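Local coordinates for protein Exo-beta-1,3-galactanase (Bifidobacterium bifidum, PDB 5FLW) that probably releases galactose from the non-reducing ends of beta-1,3-galactan chains, as a family 43 glycoside hydrolase, at residues Thr192-Gly204 with Met281-Thr293. Residues are numbered along the deposited sequence; the frame is centred on the assembly and turned at random.
Sequences TIIKKDGLYYWFG and MPISIADGVASLT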
# COMPACT_ATOMS: atom_id res chain seq x y z
N THR A 192 -0.48 6.08 -0.73
CA THR A 192 -1.49 5.54 -1.64
C THR A 192 -2.09 6.71 -2.43
O THR A 192 -2.25 7.80 -1.88
CB THR A 192 -2.55 4.72 -0.86
OG1 THR A 192 -3.54 4.22 -1.77
CG2 THR A 192 -3.19 5.53 0.25
N ILE A 193 -2.37 6.48 -3.72
CA ILE A 193 -2.91 7.52 -4.61
C ILE A 193 -4.10 6.98 -5.38
O ILE A 193 -4.05 5.87 -5.93
CB ILE A 193 -1.84 8.06 -5.61
CG1 ILE A 193 -0.74 8.83 -4.86
CG2 ILE A 193 -2.46 8.96 -6.71
CD1 ILE A 193 0.43 9.30 -5.72
N ILE A 194 -5.15 7.80 -5.50
CA ILE A 194 -6.28 7.54 -6.38
C ILE A 194 -6.49 8.78 -7.24
O ILE A 194 -5.90 9.84 -7.01
CB ILE A 194 -7.60 7.13 -5.65
CG1 ILE A 194 -8.11 8.24 -4.72
CG2 ILE A 194 -7.45 5.81 -4.90
CD1 ILE A 194 -8.99 9.27 -5.36
N LYS A 195 -7.32 8.62 -8.26
CA LYS A 195 -7.68 9.71 -9.16
C LYS A 195 -9.19 9.76 -9.34
O LYS A 195 -9.84 8.73 -9.51
CB LYS A 195 -7.06 9.48 -10.56
CG LYS A 195 -6.94 10.73 -11.46
CD LYS A 195 -6.52 10.31 -12.86
CE LYS A 195 -6.21 11.49 -13.75
NZ LYS A 195 -5.60 11.13 -15.05
N LYS A 196 -9.75 10.97 -9.29
CA LYS A 196 -11.18 11.16 -9.52
C LYS A 196 -11.38 12.44 -10.32
O LYS A 196 -10.99 13.53 -9.86
CB LYS A 196 -11.96 11.23 -8.21
CG LYS A 196 -13.46 11.35 -8.41
CD LYS A 196 -14.13 11.74 -7.11
CE LYS A 196 -15.58 12.13 -7.30
NZ LYS A 196 -16.33 11.05 -8.00
N ASP A 197 -12.02 12.32 -11.48
CA ASP A 197 -12.39 13.49 -12.30
C ASP A 197 -11.20 14.42 -12.51
O ASP A 197 -11.29 15.64 -12.32
CB ASP A 197 -13.59 14.22 -11.72
CG ASP A 197 -14.10 15.32 -12.64
OD1 ASP A 197 -13.88 15.21 -13.87
OD2 ASP A 197 -14.72 16.30 -12.12
N GLY A 198 -10.06 13.83 -12.88
CA GLY A 198 -8.88 14.58 -13.23
C GLY A 198 -8.02 15.04 -12.07
O GLY A 198 -6.96 15.63 -12.31
N LEU A 199 -8.42 14.80 -10.81
CA LEU A 199 -7.66 15.24 -9.64
C LEU A 199 -7.08 14.01 -8.95
O LEU A 199 -7.80 13.04 -8.69
CB LEU A 199 -8.56 15.99 -8.65
CG LEU A 199 -7.86 16.76 -7.54
CD1 LEU A 199 -7.15 17.97 -8.13
CD2 LEU A 199 -8.82 17.18 -6.47
N TYR A 200 -5.77 14.06 -8.64
CA TYR A 200 -5.09 13.00 -7.90
C TYR A 200 -5.18 13.29 -6.40
O TYR A 200 -5.03 14.43 -5.97
CB TYR A 200 -3.61 12.94 -8.29
CG TYR A 200 -3.35 12.70 -9.76
CD1 TYR A 200 -3.37 11.40 -10.28
CD2 TYR A 200 -3.10 13.76 -10.64
CE1 TYR A 200 -3.13 11.17 -11.63
CE2 TYR A 200 -2.87 13.54 -11.99
CZ TYR A 200 -2.89 12.24 -12.48
OH TYR A 200 -2.65 12.00 -13.83
N TYR A 201 -5.44 12.25 -5.62
CA TYR A 201 -5.49 12.34 -4.17
C TYR A 201 -4.41 11.40 -3.63
O TYR A 201 -4.42 10.21 -3.97
CB TYR A 201 -6.86 11.94 -3.60
CG TYR A 201 -8.05 12.81 -4.03
CD1 TYR A 201 -8.51 12.82 -5.34
CD2 TYR A 201 -8.76 13.57 -3.08
CE1 TYR A 201 -9.61 13.60 -5.73
CE2 TYR A 201 -9.85 14.35 -3.45
CZ TYR A 201 -10.28 14.36 -4.78
OH TYR A 201 -11.39 15.12 -5.15
N TRP A 202 -3.50 11.93 -2.82
CA TRP A 202 -2.35 11.23 -2.28
C TRP A 202 -2.45 11.24 -0.76
O TRP A 202 -2.42 12.32 -0.15
CB TRP A 202 -1.09 11.97 -2.76
CG TRP A 202 0.26 11.45 -2.35
CD1 TRP A 202 0.56 10.40 -1.51
CD2 TRP A 202 1.53 12.00 -2.76
NE1 TRP A 202 1.93 10.26 -1.38
CE2 TRP A 202 2.55 11.22 -2.15
CE3 TRP A 202 1.91 13.05 -3.61
CZ2 TRP A 202 3.92 11.50 -2.34
CZ3 TRP A 202 3.27 13.31 -3.82
CH2 TRP A 202 4.25 12.52 -3.19
N PHE A 203 -2.55 10.05 -0.16
CA PHE A 203 -2.67 9.88 1.28
C PHE A 203 -1.37 9.32 1.86
O PHE A 203 -0.66 8.56 1.19
CB PHE A 203 -3.81 8.90 1.62
CG PHE A 203 -5.14 9.30 1.06
CD1 PHE A 203 -5.45 9.09 -0.28
CD2 PHE A 203 -6.10 9.89 1.87
CE1 PHE A 203 -6.71 9.47 -0.80
CE2 PHE A 203 -7.36 10.28 1.35
CZ PHE A 203 -7.65 10.06 0.02
N GLY A 204 -1.09 9.67 3.12
CA GLY A 204 0.05 9.09 3.82
C GLY A 204 -0.05 9.31 5.32
O GLY A 204 -0.95 9.99 5.81
N MET A 281 -13.18 0.83 5.99
CA MET A 281 -14.24 1.83 6.08
C MET A 281 -14.46 2.44 4.71
O MET A 281 -13.51 2.55 3.93
CB MET A 281 -13.84 2.96 7.05
CG MET A 281 -13.62 2.56 8.51
SD MET A 281 -12.90 3.91 9.48
CE MET A 281 -14.26 5.12 9.45
N PRO A 282 -15.68 2.90 4.41
CA PRO A 282 -15.85 3.76 3.24
C PRO A 282 -15.19 5.11 3.51
O PRO A 282 -15.12 5.58 4.65
CB PRO A 282 -17.37 3.90 3.13
CG PRO A 282 -17.84 3.80 4.54
CD PRO A 282 -16.90 2.85 5.24
N ILE A 283 -14.63 5.70 2.46
CA ILE A 283 -14.05 7.04 2.55
C ILE A 283 -14.70 7.90 1.47
O ILE A 283 -14.86 7.46 0.33
CB ILE A 283 -12.50 7.01 2.48
CG1 ILE A 283 -11.91 8.41 2.76
CG2 ILE A 283 -12.02 6.48 1.15
CD1 ILE A 283 -10.41 8.44 2.94
N SER A 284 -15.14 9.10 1.86
CA SER A 284 -15.81 10.00 0.94
C SER A 284 -14.79 10.90 0.25
O SER A 284 -13.93 11.50 0.90
CB SER A 284 -16.87 10.80 1.70
OG SER A 284 -17.10 12.02 1.04
N ILE A 285 -14.87 10.97 -1.09
CA ILE A 285 -13.92 11.70 -1.92
C ILE A 285 -14.69 12.45 -3.00
O ILE A 285 -15.35 11.83 -3.83
CB ILE A 285 -12.87 10.76 -2.55
CG1 ILE A 285 -12.09 10.03 -1.43
CG2 ILE A 285 -11.99 11.48 -3.55
CD1 ILE A 285 -11.02 9.15 -1.93
N ALA A 286 -14.63 13.79 -2.96
CA ALA A 286 -15.36 14.62 -3.91
C ALA A 286 -14.80 16.04 -3.85
O ALA A 286 -14.57 16.56 -2.75
CB ALA A 286 -16.86 14.62 -3.60
N ASP A 287 -14.53 16.63 -5.03
CA ASP A 287 -14.20 18.06 -5.17
C ASP A 287 -12.98 18.48 -4.34
O ASP A 287 -12.97 19.54 -3.72
CB ASP A 287 -15.40 18.97 -4.89
CG ASP A 287 -16.65 18.52 -5.61
OD1 ASP A 287 -16.59 18.36 -6.85
OD2 ASP A 287 -17.69 18.33 -4.94
N GLY A 288 -11.96 17.63 -4.31
CA GLY A 288 -10.74 17.96 -3.60
C GLY A 288 -10.80 17.70 -2.12
O GLY A 288 -9.81 17.99 -1.42
N VAL A 289 -11.89 17.15 -1.62
CA VAL A 289 -12.05 16.90 -0.20
C VAL A 289 -12.16 15.39 0.02
O VAL A 289 -12.93 14.71 -0.67
CB VAL A 289 -13.27 17.64 0.37
CG1 VAL A 289 -13.43 17.31 1.85
CG2 VAL A 289 -13.10 19.11 0.16
N ALA A 290 -11.36 14.88 0.94
CA ALA A 290 -11.42 13.49 1.36
C ALA A 290 -11.82 13.45 2.84
O ALA A 290 -11.30 14.23 3.64
CB ALA A 290 -10.08 12.77 1.16
N SER A 291 -12.73 12.54 3.20
CA SER A 291 -13.28 12.56 4.55
C SER A 291 -13.59 11.15 5.05
O SER A 291 -14.29 10.38 4.39
CB SER A 291 -14.55 13.44 4.60
OG SER A 291 -15.22 13.19 5.81
N LEU A 292 -13.09 10.84 6.24
CA LEU A 292 -13.26 9.51 6.82
C LEU A 292 -14.00 9.66 8.14
O LEU A 292 -13.52 10.38 9.02
CB LEU A 292 -11.89 8.85 7.03
CG LEU A 292 -11.83 7.40 7.46
CD1 LEU A 292 -12.35 6.47 6.34
CD2 LEU A 292 -10.38 7.01 7.91
N THR A 293 -15.15 8.98 8.27
CA THR A 293 -16.03 9.13 9.43
C THR A 293 -16.50 7.78 9.98
O THR A 293 -17.01 6.94 9.23
CB THR A 293 -17.28 9.95 9.11
OG1 THR A 293 -16.86 11.18 8.53
CG2 THR A 293 -17.98 10.26 10.36
O HOH W 1 -17.34 10.31 -4.75
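Y201 lays one face of its ring against I285, whose CG2 methyl sits 3.6 Å from the ring centroid and 15° off the normal, a CH-pi contact. The two side chains run past each other in opposite directions, and the phenol oxygen reaches the type I' turn from A286 to V289. There G288 N donates a hydrogen bond to Y201 OH (2.7 Å, N-H...O angle 150°), while V289 N lies at the edge of the ring, near its plane. L199 adds its CD2 methyl, 3.5 Å from G288 CA. I285 divides its branches: with CG1 anti to the carbonyl carbon (chi1 -60°), its CD1 leaves the tyrosine and meets I194 CD1 tip to tip at 4.0 Å. The same methyl approaches F203 CZ obliquely. The F203 ring takes A290 CB at its edge, 3.7 Å from CE2, and also touches I283 CD1. Alongside, the aliphatic part of K196 slides past I285, bringing CE to 3.5 Å from I285 O; its ammonium end bonds S258 O and forms a salt bridge with E259. Both segments are beta hairpins from successive four-stranded antiparallel sheets, neighbouring blades of the five-bladed beta-propeller of family 43. F261, on strand 261-266, touches I283 and I285 and reaches across to I194; Y217, on strand 216-220, reaches back, its OH accepting from A290 N and weakly donating to G288 O.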